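Local coordinates for 7,8-dihydro-6-hydroxymethylpterin pyrophosphokinase-dihydropteroate synthase (Plasmodium falciparum, PDB 6JWS), which probably catalyses two successive steps of folate biosynthesis, pyrophosphorylating 6-hydroxymethyl-7,8-dihydropterin with ATP and then condensing the product with 4-aminobenzoate to dihydropteroate, at residues V41-L45 / V170-V174; Y53-P59 / S161-L166; E102-C107 / F561-N565. The protein carries 1 engineered substitution. All coordinates share one frame; numbering follows the deposited sequence.

Contact 1 of 3, residues V41-L45 / V170-V174. With CA (calcium ion), chain L.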
loop_
_atom_site.group_PDB
_atom_site.type_symbol
_atom_site.label_atom_id
_atom_site.label_comp_id
_atom_site.label_asym_id
_atom_site.label_seq_id
_atom_site.Cartn_x
_atom_site.Cartn_y
_atom_site.Cartn_z
ATOM N N VAL B 41 -18.698 -24.148 -31.935
ATOM C CA VAL B 41 -18.116 -25.390 -31.438
ATOM C C VAL B 41 -19.180 -26.205 -30.685
ATOM O O VAL B 41 -19.295 -27.411 -30.901
ATOM C CB VAL B 41 -16.853 -25.125 -30.584
ATOM C CG1 VAL B 41 -16.378 -26.365 -29.834
ATOM C CG2 VAL B 41 -15.712 -24.517 -31.398
ATOM N N GLU B 42 -19.937 -25.553 -29.781
ATOM C CA GLU B 42 -20.986 -26.206 -29.000
ATOM C C GLU B 42 -22.049 -26.797 -29.926
ATOM O O GLU B 42 -22.617 -27.841 -29.614
ATOM C CB GLU B 42 -21.784 -25.193 -28.167
ATOM C CG GLU B 42 -21.606 -25.270 -26.662
ATOM C CD GLU B 42 -21.783 -26.585 -25.917
ATOM O OE1 GLU B 42 -22.620 -27.421 -26.317
ATOM O OE2 GLU B 42 -21.080 -26.758 -24.904
ATOM N N LYS B 43 -22.355 -26.074 -31.017
ATOM C CA LYS B 43 -23.402 -26.425 -31.970
ATOM C C LYS B 43 -22.982 -27.610 -32.842
ATOM O O LYS B 43 -23.717 -28.589 -32.939
ATOM C CB LYS B 43 -23.757 -25.194 -32.811
ATOM C CG LYS B 43 -24.971 -25.335 -33.721
ATOM C CD LYS B 43 -25.310 -24.031 -34.420
ATOM C CE LYS B 43 -26.572 -24.083 -35.257
ATOM N NZ LYS B 43 -27.717 -24.645 -34.505
ATOM N N TYR B 44 -21.779 -27.535 -33.433
ATOM C CA TYR B 44 -21.386 -28.421 -34.518
ATOM C C TYR B 44 -20.404 -29.514 -34.095
ATOM O O TYR B 44 -20.165 -30.426 -34.879
ATOM C CB TYR B 44 -20.823 -27.622 -35.698
ATOM C CG TYR B 44 -21.810 -26.738 -36.422
ATOM C CD1 TYR B 44 -23.089 -27.181 -36.742
ATOM C CD2 TYR B 44 -21.449 -25.462 -36.831
ATOM C CE1 TYR B 44 -23.988 -26.366 -37.415
ATOM C CE2 TYR B 44 -22.333 -24.636 -37.510
ATOM C CZ TYR B 44 -23.606 -25.094 -37.805
ATOM O OH TYR B 44 -24.469 -24.281 -38.485
ATOM N N LEU B 45 -19.834 -29.453 -32.884
ATOM C CA LEU B 45 -18.756 -30.377 -32.552
ATOM C C LEU B 45 -19.066 -31.258 -31.347
ATOM O O LEU B 45 -18.538 -32.356 -31.256
ATOM C CB LEU B 45 -17.440 -29.618 -32.338
ATOM C CG LEU B 45 -16.845 -28.982 -33.592
ATOM C CD1 LEU B 45 -15.507 -28.317 -33.268
ATOM C CD2 LEU B 45 -16.676 -30.040 -34.678
ATOM N N VAL B 170 -13.516 -30.260 -25.601
ATOM C CA VAL B 170 -14.768 -30.666 -26.225
ATOM C C VAL B 170 -14.927 -32.181 -26.091
ATOM O O VAL B 170 -14.011 -32.952 -26.389
ATOM C CB VAL B 170 -14.828 -30.211 -27.699
ATOM C CG1 VAL B 170 -16.177 -30.500 -28.330
ATOM C CG2 VAL B 170 -14.554 -28.727 -27.826
ATOM N N LYS B 171 -16.097 -32.602 -25.601
ATOM C CA LYS B 171 -16.530 -33.986 -25.754
ATOM C C LYS B 171 -17.276 -34.049 -27.084
ATOM O O LYS B 171 -18.307 -33.388 -27.239
ATOM C CB LYS B 171 -17.347 -34.424 -24.538
ATOM C CG LYS B 171 -17.933 -35.833 -24.541
ATOM C CD LYS B 171 -19.126 -35.955 -23.562
ATOM C CE LYS B 171 -18.812 -36.499 -22.176
ATOM N NZ LYS B 171 -19.812 -36.071 -21.159
ATOM N N THR B 172 -16.688 -34.770 -28.056
ATOM C CA THR B 172 -17.080 -34.656 -29.457
ATOM C C THR B 172 -17.619 -35.978 -30.003
ATOM O O THR B 172 -17.240 -37.061 -29.559
ATOM C CB THR B 172 -15.959 -34.043 -30.311
ATOM O OG1 THR B 172 -16.560 -33.553 -31.507
ATOM C CG2 THR B 172 -14.840 -35.003 -30.656
ATOM N N PHE B 173 -18.520 -35.857 -30.981
ATOM C CA PHE B 173 -19.154 -37.011 -31.615
ATOM C C PHE B 173 -18.464 -37.296 -32.950
ATOM O O PHE B 173 -18.731 -38.314 -33.590
ATOM C CB PHE B 173 -20.667 -36.793 -31.775
ATOM C CG PHE B 173 -21.067 -35.391 -32.163
ATOM C CD1 PHE B 173 -20.683 -34.850 -33.384
ATOM C CD2 PHE B 173 -21.803 -34.592 -31.292
ATOM C CE1 PHE B 173 -21.032 -33.551 -33.732
ATOM C CE2 PHE B 173 -22.156 -33.293 -31.641
ATOM C CZ PHE B 173 -21.779 -32.774 -32.864
ATOM N N VAL B 174 -17.583 -36.373 -33.361
ATOM C CA VAL B 174 -16.808 -36.518 -34.580
ATOM C C VAL B 174 -15.839 -37.682 -34.397
ATOM O O VAL B 174 -15.345 -37.904 -33.296
ATOM C CB VAL B 174 -16.117 -35.199 -34.961
ATOM C CG1 VAL B 174 -15.192 -35.369 -36.151
ATOM C CG2 VAL B 174 -17.149 -34.123 -35.257
HETATM CA CA CA L . -23.445 -29.096 -27.985
HETATM O O HOH W 1 -23.296 -30.913 -26.875
HETATM O O HOH W 2 -24.327 -30.667 -29.617
#
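Leu45, the first residue past the end of helix 30-44, turns its carbonyl onto the ring of Phe173: Leu45 O stands 3.5 Å above the ring plane, over its centre. Tyr44 O meets the same ring at its edge, 3.4 Å from Phe173 CE1. A chi1 of 39° sets Phe173 CG between its own backbone N and carbonyl carbon, and from there the ring lies back across the helix end. Thr172 OG1 is modelled 2.3 Å from Leu45 O, too short for an ordinary hydrogen bond; a bond is likely, but its details are doubtful. Apolar contact runs alongside. Val41 CG1 touches Val170 CG2 at 3.6 Å, and Leu45 CD2 reaches Val174 CG2 at 4.2 Å.

Calcium sits at the end of the helix. It is bound by Glu42 O at 2.2 Å and Glu42 OE1 at 2.5 Å, by two waters, and by Gly46 and Glu99. In the fold, strand 163-172 packs against the last turn of helix 30-44. Helix 177-190 covers Leu45 through Val183 and Ile184, strand 16-24 flanks Val170 and Thr172, and strand 46-57 packs on Val41.

Contact 2 of 3, residues Y53-P59 / S161-L166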
loop_
_atom_site.group_PDB
_atom_site.type_symbol
_atom_site.label_atom_id
_atom_site.label_comp_id
_atom_site.label_asym_id
_atom_site.label_seq_id
_atom_site.Cartn_x
_atom_site.Cartn_y
_atom_site.Cartn_z
ATOM N N TYR B 53 -8.682 -19.243 -19.133
ATOM C CA TYR B 53 -8.869 -17.812 -19.255
ATOM C C TYR B 53 -8.660 -17.386 -20.709
ATOM O O TYR B 53 -8.098 -18.100 -21.530
ATOM C CB TYR B 53 -7.989 -17.038 -18.262
ATOM C CG TYR B 53 -8.467 -17.193 -16.840
ATOM C CD1 TYR B 53 -9.559 -16.466 -16.372
ATOM C CD2 TYR B 53 -7.883 -18.126 -15.985
ATOM C CE1 TYR B 53 -10.039 -16.654 -15.083
ATOM C CE2 TYR B 53 -8.356 -18.334 -14.699
ATOM C CZ TYR B 53 -9.441 -17.588 -14.245
ATOM O OH TYR B 53 -9.955 -17.813 -12.988
ATOM N N LEU B 54 -9.095 -16.171 -20.997
ATOM C CA LEU B 54 -8.713 -15.445 -22.187
ATOM C C LEU B 54 -7.370 -14.782 -21.898
ATOM O O LEU B 54 -7.131 -14.371 -20.765
ATOM C CB LEU B 54 -9.787 -14.373 -22.365
ATOM C CG LEU B 54 -10.378 -14.293 -23.755
ATOM C CD1 LEU B 54 -11.717 -13.559 -23.723
ATOM C CD2 LEU B 54 -9.387 -13.576 -24.671
ATOM N N TYR B 55 -6.514 -14.656 -22.926
ATOM C CA TYR B 55 -5.195 -14.066 -22.736
ATOM C C TYR B 55 -4.835 -13.137 -23.884
ATOM O O TYR B 55 -5.090 -13.442 -25.041
ATOM C CB TYR B 55 -4.121 -15.141 -22.605
ATOM C CG TYR B 55 -4.202 -15.940 -21.331
ATOM C CD1 TYR B 55 -3.584 -15.500 -20.166
ATOM C CD2 TYR B 55 -4.923 -17.125 -21.284
ATOM C CE1 TYR B 55 -3.656 -16.242 -18.997
ATOM C CE2 TYR B 55 -4.991 -17.880 -20.131
ATOM C CZ TYR B 55 -4.362 -17.432 -18.984
ATOM O OH TYR B 55 -4.458 -18.176 -17.840
ATOM N N GLU B 56 -4.221 -12.005 -23.544
ATOM C CA GLU B 56 -3.607 -11.161 -24.550
ATOM C C GLU B 56 -2.116 -11.479 -24.605
ATOM O O GLU B 56 -1.400 -11.347 -23.609
ATOM C CB GLU B 56 -3.834 -9.698 -24.234
ATOM C CG GLU B 56 -2.942 -8.780 -25.049
ATOM C CD GLU B 56 -3.248 -7.353 -24.675
ATOM O OE1 GLU B 56 -4.319 -6.861 -25.088
ATOM O OE2 GLU B 56 -2.460 -6.768 -23.910
ATOM N N THR B 57 -1.686 -11.891 -25.797
ATOM C CA THR B 57 -0.427 -12.579 -26.010
ATOM C C THR B 57 0.464 -11.770 -26.954
ATOM O O THR B 57 0.013 -11.262 -27.982
ATOM C CB THR B 57 -0.729 -13.993 -26.520
ATOM O OG1 THR B 57 -0.722 -14.836 -25.368
ATOM C CG2 THR B 57 0.251 -14.499 -27.553
ATOM N N VAL B 58 1.739 -11.654 -26.581
ATOM C CA VAL B 58 2.769 -11.140 -27.474
ATOM C C VAL B 58 3.536 -12.337 -28.039
ATOM O O VAL B 58 4.010 -13.177 -27.273
ATOM C CB VAL B 58 3.712 -10.150 -26.756
ATOM C CG1 VAL B 58 4.933 -9.813 -27.603
ATOM C CG2 VAL B 58 2.987 -8.875 -26.349
ATOM N N PRO B 59 3.669 -12.465 -29.383
ATOM C CA PRO B 59 4.370 -13.604 -29.986
ATOM C C PRO B 59 5.811 -13.801 -29.507
ATOM O O PRO B 59 6.396 -12.927 -28.864
ATOM C CB PRO B 59 4.311 -13.324 -31.496
ATOM C CG PRO B 59 3.136 -12.387 -31.653
ATOM C CD PRO B 59 3.127 -11.541 -30.394
ATOM N N SER B 161 1.608 -7.389 -33.678
ATOM C CA SER B 161 0.188 -7.499 -33.246
ATOM C C SER B 161 0.076 -8.298 -31.946
ATOM O O SER B 161 0.937 -9.116 -31.626
ATOM C CB SER B 161 -0.663 -8.109 -34.333
ATOM O OG SER B 161 -0.675 -7.283 -35.487
ATOM N N TYR B 162 -1.007 -8.042 -31.205
ATOM C CA TYR B 162 -1.380 -8.852 -30.058
ATOM C C TYR B 162 -2.243 -10.024 -30.521
ATOM O O TYR B 162 -3.027 -9.896 -31.463
ATOM C CB TYR B 162 -2.173 -8.012 -29.055
ATOM C CG TYR B 162 -1.419 -6.892 -28.381
ATOM C CD1 TYR B 162 -0.519 -7.146 -27.357
ATOM C CD2 TYR B 162 -1.643 -5.570 -28.737
ATOM C CE1 TYR B 162 0.155 -6.117 -26.716
ATOM C CE2 TYR B 162 -0.974 -4.530 -28.109
ATOM C CZ TYR B 162 -0.074 -4.805 -27.094
ATOM O OH TYR B 162 0.586 -3.791 -26.463
ATOM N N PHE B 163 -2.097 -11.164 -29.839
ATOM C CA PHE B 163 -2.978 -12.301 -30.047
ATOM C C PHE B 163 -3.898 -12.467 -28.835
ATOM O O PHE B 163 -3.496 -12.213 -27.696
ATOM C CB PHE B 163 -2.166 -13.570 -30.318
ATOM C CG PHE B 163 -1.552 -13.666 -31.693
ATOM C CD1 PHE B 163 -0.437 -12.910 -32.033
ATOM C CD2 PHE B 163 -2.076 -14.534 -32.642
ATOM C CE1 PHE B 163 0.125 -13.002 -33.299
ATOM C CE2 PHE B 163 -1.506 -14.636 -33.905
ATOM C CZ PHE B 163 -0.409 -13.866 -34.232
ATOM N N TYR B 164 -5.137 -12.887 -29.115
ATOM C CA TYR B 164 -6.158 -13.169 -28.123
ATOM C C TYR B 164 -6.520 -14.638 -28.256
ATOM O O TYR B 164 -6.901 -15.095 -29.334
ATOM C CB TYR B 164 -7.338 -12.194 -28.237
ATOM C CG TYR B 164 -6.872 -10.776 -28.046
ATOM C CD1 TYR B 164 -6.402 -10.029 -29.123
ATOM C CD2 TYR B 164 -6.777 -10.227 -26.779
ATOM C CE1 TYR B 164 -5.889 -8.752 -28.951
ATOM C CE2 TYR B 164 -6.270 -8.951 -26.591
ATOM C CZ TYR B 164 -5.812 -8.218 -27.677
ATOM O OH TYR B 164 -5.297 -6.964 -27.503
ATOM N N ASN B 165 -6.392 -15.352 -27.138
ATOM C CA ASN B 165 -6.271 -16.795 -27.155
ATOM C C ASN B 165 -7.136 -17.401 -26.060
ATOM O O ASN B 165 -7.202 -16.878 -24.957
ATOM C CB ASN B 165 -4.832 -17.189 -26.815
ATOM C CG ASN B 165 -4.260 -18.182 -27.794
ATOM O OD1 ASN B 165 -4.074 -17.855 -28.971
ATOM N ND2 ASN B 165 -3.970 -19.385 -27.313
ATOM N N LEU B 166 -7.670 -18.581 -26.342
ATOM C CA LEU B 166 -8.452 -19.326 -25.379
ATOM C C LEU B 166 -8.418 -20.788 -25.803
ATOM O O LEU B 166 -8.554 -21.067 -26.988
ATOM C CB LEU B 166 -9.874 -18.746 -25.433
ATOM C CG LEU B 166 -10.985 -19.617 -24.865
ATOM C CD1 LEU B 166 -10.868 -19.641 -23.360
ATOM C CD2 LEU B 166 -12.330 -19.050 -25.259
#
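Glu56 and Tyr164 face each other as a non-hydrogen-bonded antiparallel pair, and their side chains lie side by side, pointing the same way. Tyr164 OH donates to Glu56 OE1 at 2.6 Å, approaching on the anti side and 32° out of the carboxylate plane. The tyrosine ring stands steeply to the carboxylate, 77° between planes, while Glu56 CB rests 3.5 Å from Tyr164 CE2. Glu56 CG, anti to the backbone N (chi1 166°), begins an extended chain that carries the carboxylate past this ring and across a face of Tyr162. There it stacks, the two planes moderately inclined, with Glu56 CG 3.7 Å from Tyr162 CD1. Farther along, Pro59 CG meets Phe163 CE1 at 3.5 Å, the two side chains crossing at about a right angle; both Tyr162 and Pro59 are poorly ordered.

The backbone pairing behind these groups sets their register. Tyr55 and Asn165 exchange two bonds, as do Thr57 and Phe163. In the second pair Thr57 N reaches Phe163 O at 2.6 Å, and Phe163 N returns to Thr57 O at 2.8 Å, nearly straight. Outside the pair, Tyr384 also bonds to Glu56 OE1, so two hydroxyls meet on that one oxygen, and Asp335 and Arg374 take the hydroxyl of Tyr55.

Both strands are interior to the antiparallel sheet of the pyrophosphokinase part, with 16-24 beside 163-172 and 372-377 beside 46-57. Helix 30-44 lies over the side of Leu54 and Tyr164, and helix 327-336 over that of Tyr55, Thr57 and Asn165.

Contact 3 of 3, residues E102-C107 / F561-N565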
loop_
_atom_site.group_PDB
_atom_site.type_symbol
_atom_site.label_atom_id
_atom_site.label_comp_id
_atom_site.label_asym_id
_atom_site.label_seq_id
_atom_site.Cartn_x
_atom_site.Cartn_y
_atom_site.Cartn_z
ATOM N N GLU B 102 -28.615 -29.954 -20.398
ATOM C CA GLU B 102 -28.650 -30.653 -19.121
ATOM C C GLU B 102 -27.327 -30.488 -18.372
ATOM O O GLU B 102 -26.260 -30.442 -18.990
ATOM C CB GLU B 102 -28.838 -32.154 -19.341
ATOM C CG GLU B 102 -30.278 -32.583 -19.555
ATOM C CD GLU B 102 -30.522 -34.084 -19.419
ATOM O OE1 GLU B 102 -29.528 -34.854 -19.421
ATOM O OE2 GLU B 102 -31.709 -34.487 -19.312
ATOM N N LEU B 103 -27.417 -30.485 -17.035
ATOM C CA LEU B 103 -26.266 -30.368 -16.155
ATOM C C LEU B 103 -25.636 -31.740 -15.966
ATOM O O LEU B 103 -26.348 -32.723 -15.820
ATOM C CB LEU B 103 -26.701 -29.827 -14.787
ATOM C CG LEU B 103 -27.050 -28.346 -14.711
ATOM C CD1 LEU B 103 -27.335 -27.963 -13.269
ATOM C CD2 LEU B 103 -25.960 -27.471 -15.315
ATOM N N ILE B 104 -24.298 -31.760 -15.901
ATOM C CA ILE B 104 -23.518 -32.937 -15.558
ATOM C C ILE B 104 -22.625 -32.586 -14.365
ATOM O O ILE B 104 -22.243 -31.425 -14.187
ATOM C CB ILE B 104 -22.693 -33.373 -16.783
ATOM C CG1 ILE B 104 -21.646 -32.317 -17.168
ATOM C CG2 ILE B 104 -23.610 -33.719 -17.958
ATOM C CD1 ILE B 104 -20.691 -32.758 -18.253
ATOM N N ASP B 105 -22.313 -33.589 -13.540
ATOM C CA ASP B 105 -21.375 -33.390 -12.451
ATOM C C ASP B 105 -20.088 -34.170 -12.712
ATOM O O ASP B 105 -19.156 -34.121 -11.917
ATOM C CB ASP B 105 -22.003 -33.676 -11.082
ATOM C CG ASP B 105 -22.518 -35.095 -10.891
ATOM O OD1 ASP B 105 -22.352 -35.923 -11.828
ATOM O OD2 ASP B 105 -23.103 -35.356 -9.807
ATOM N N LYS B 106 -20.025 -34.871 -13.846
ATOM C CA LYS B 106 -18.835 -35.621 -14.197
ATOM C C LYS B 106 -18.931 -36.056 -15.650
ATOM O O LYS B 106 -20.005 -36.058 -16.244
ATOM C CB LYS B 106 -18.643 -36.833 -13.279
ATOM C CG LYS B 106 -17.262 -37.474 -13.346
ATOM C CD LYS B 106 -16.885 -38.328 -12.139
ATOM C CE LYS B 106 -15.412 -38.694 -12.143
ATOM N NZ LYS B 106 -15.005 -39.440 -10.927
ATOM N N CYS B 107 -17.779 -36.425 -16.208
ATOM C CA CYS B 107 -17.705 -36.892 -17.575
ATOM C C CYS B 107 -16.584 -37.922 -17.676
ATOM O O CYS B 107 -15.410 -37.560 -17.725
ATOM C CB CYS B 107 -17.476 -35.713 -18.506
ATOM S SG CYS B 107 -17.084 -36.234 -20.190
ATOM N N PHE B 561 -17.248 -26.884 -11.435
ATOM C CA PHE B 561 -18.572 -27.355 -11.816
ATOM C C PHE B 561 -19.142 -26.497 -12.941
ATOM O O PHE B 561 -19.590 -27.030 -13.945
ATOM C CB PHE B 561 -19.524 -27.366 -10.624
ATOM C CG PHE B 561 -20.933 -27.801 -10.952
ATOM C CD1 PHE B 561 -21.215 -29.127 -11.252
ATOM C CD2 PHE B 561 -21.989 -26.900 -10.911
ATOM C CE1 PHE B 561 -22.516 -29.542 -11.507
ATOM C CE2 PHE B 561 -23.290 -27.320 -11.162
ATOM C CZ PHE B 561 -23.553 -28.634 -11.476
ATOM N N LEU B 562 -19.094 -25.173 -12.798
ATOM C CA LEU B 562 -19.606 -24.315 -13.853
ATOM C C LEU B 562 -18.841 -24.565 -15.150
ATOM O O LEU B 562 -19.436 -24.637 -16.225
ATOM C CB LEU B 562 -19.505 -22.843 -13.434
ATOM C CG LEU B 562 -20.769 -22.291 -12.782
ATOM C CD1 LEU B 562 -20.984 -22.861 -11.387
ATOM C CD2 LEU B 562 -20.744 -20.770 -12.757
ATOM N N VAL B 563 -17.517 -24.676 -15.044
ATOM C CA VAL B 563 -16.678 -24.826 -16.221
ATOM C C VAL B 563 -16.950 -26.178 -16.901
ATOM O O VAL B 563 -16.991 -26.254 -18.130
ATOM C CB VAL B 563 -15.193 -24.586 -15.861
ATOM C CG1 VAL B 563 -14.228 -25.327 -16.761
ATOM C CG2 VAL B 563 -14.856 -23.095 -15.786
ATOM N N LEU B 564 -17.175 -27.236 -16.106
ATOM C CA LEU B 564 -17.551 -28.530 -16.663
ATOM C C LEU B 564 -18.826 -28.378 -17.492
ATOM O O LEU B 564 -19.066 -29.129 -18.426
ATOM C CB LEU B 564 -17.806 -29.501 -15.508
ATOM C CG LEU B 564 -18.254 -30.916 -15.893
ATOM C CD1 LEU B 564 -17.168 -31.648 -16.693
ATOM C CD2 LEU B 564 -18.575 -31.712 -14.627
ATOM N N ASN B 565 -19.645 -27.381 -17.151
ATOM C CA ASN B 565 -20.952 -27.269 -17.769
ATOM C C ASN B 565 -20.899 -26.210 -18.863
ATOM O O ASN B 565 -21.935 -25.721 -19.298
ATOM C CB ASN B 565 -22.044 -27.100 -16.701
ATOM C CG ASN B 565 -22.400 -28.434 -16.084
ATOM O OD1 ASN B 565 -23.148 -29.204 -16.700
ATOM N ND2 ASN B 565 -21.866 -28.733 -14.904
HETATM O O HOH W 3 -24.319 -28.590 -18.905
#
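Asn565, just past the end of helix 547-564, presents its side-chain amide to the backbone of Ile104 and grips both its polar atoms. Ile104 N donates to Asn565 OD1 at 2.9 Å, on a lone pair and at 169°, close to straight. Asn565 ND2 gives one hydrogen to Ile104 O at 2.8 Å and the other to Phe561 O, one turn back, at 3.0 Å; both acceptors lie near the amide plane. Chi1 of -80°, with CG anti to the carbonyl carbon, helps bring the group back over its own helix. ND2 also sits above a face of Phe561, toward the rim. That ring turns its edge to Asp105 CA and Leu103 CD1. Leu564 and Ile104 cross at about a right angle, Ile104 CD1 being 3.9 Å from Leu564 CG, and Leu564 CD2 packs 3.5 Å from Asp105 C.

Water 3 donates to Asn565 OD1 and Glu102 O. With bonds on both its oxygen and its nitrogen, the amide has its rotation and flip state fixed. The polar part of the join between this loop, next to the pyrophosphokinase sheet, and a helix of the TIM barrel is made by one neutral amide, flanked by apolar contacts from Phe561 and Leu564.

Contacts 1 and 2 both use strand 163-172, at opposite ends with centres about 24 Å apart; along the chain, contact 2 is nested inside the loop that contact 1 closes. Contact 3 lies about 15 Å from contact 1, centre to centre, and joins the loop 102-107 to the barrel helix 547-564. Lys171 and Cys107 bring those two together, although their modelled approach is too close to be reliable. Calcium is bound by Glu42 of contact 1, with Gly46 and Glu99 from outside it, and Asn565 of contact 3 is about 8 Å from Glu42, side chain to side chain. Contact 2 is nearer the kinase site: the Phe163 side chain is about 8 Å from ATP and about 9 Å from magnesium.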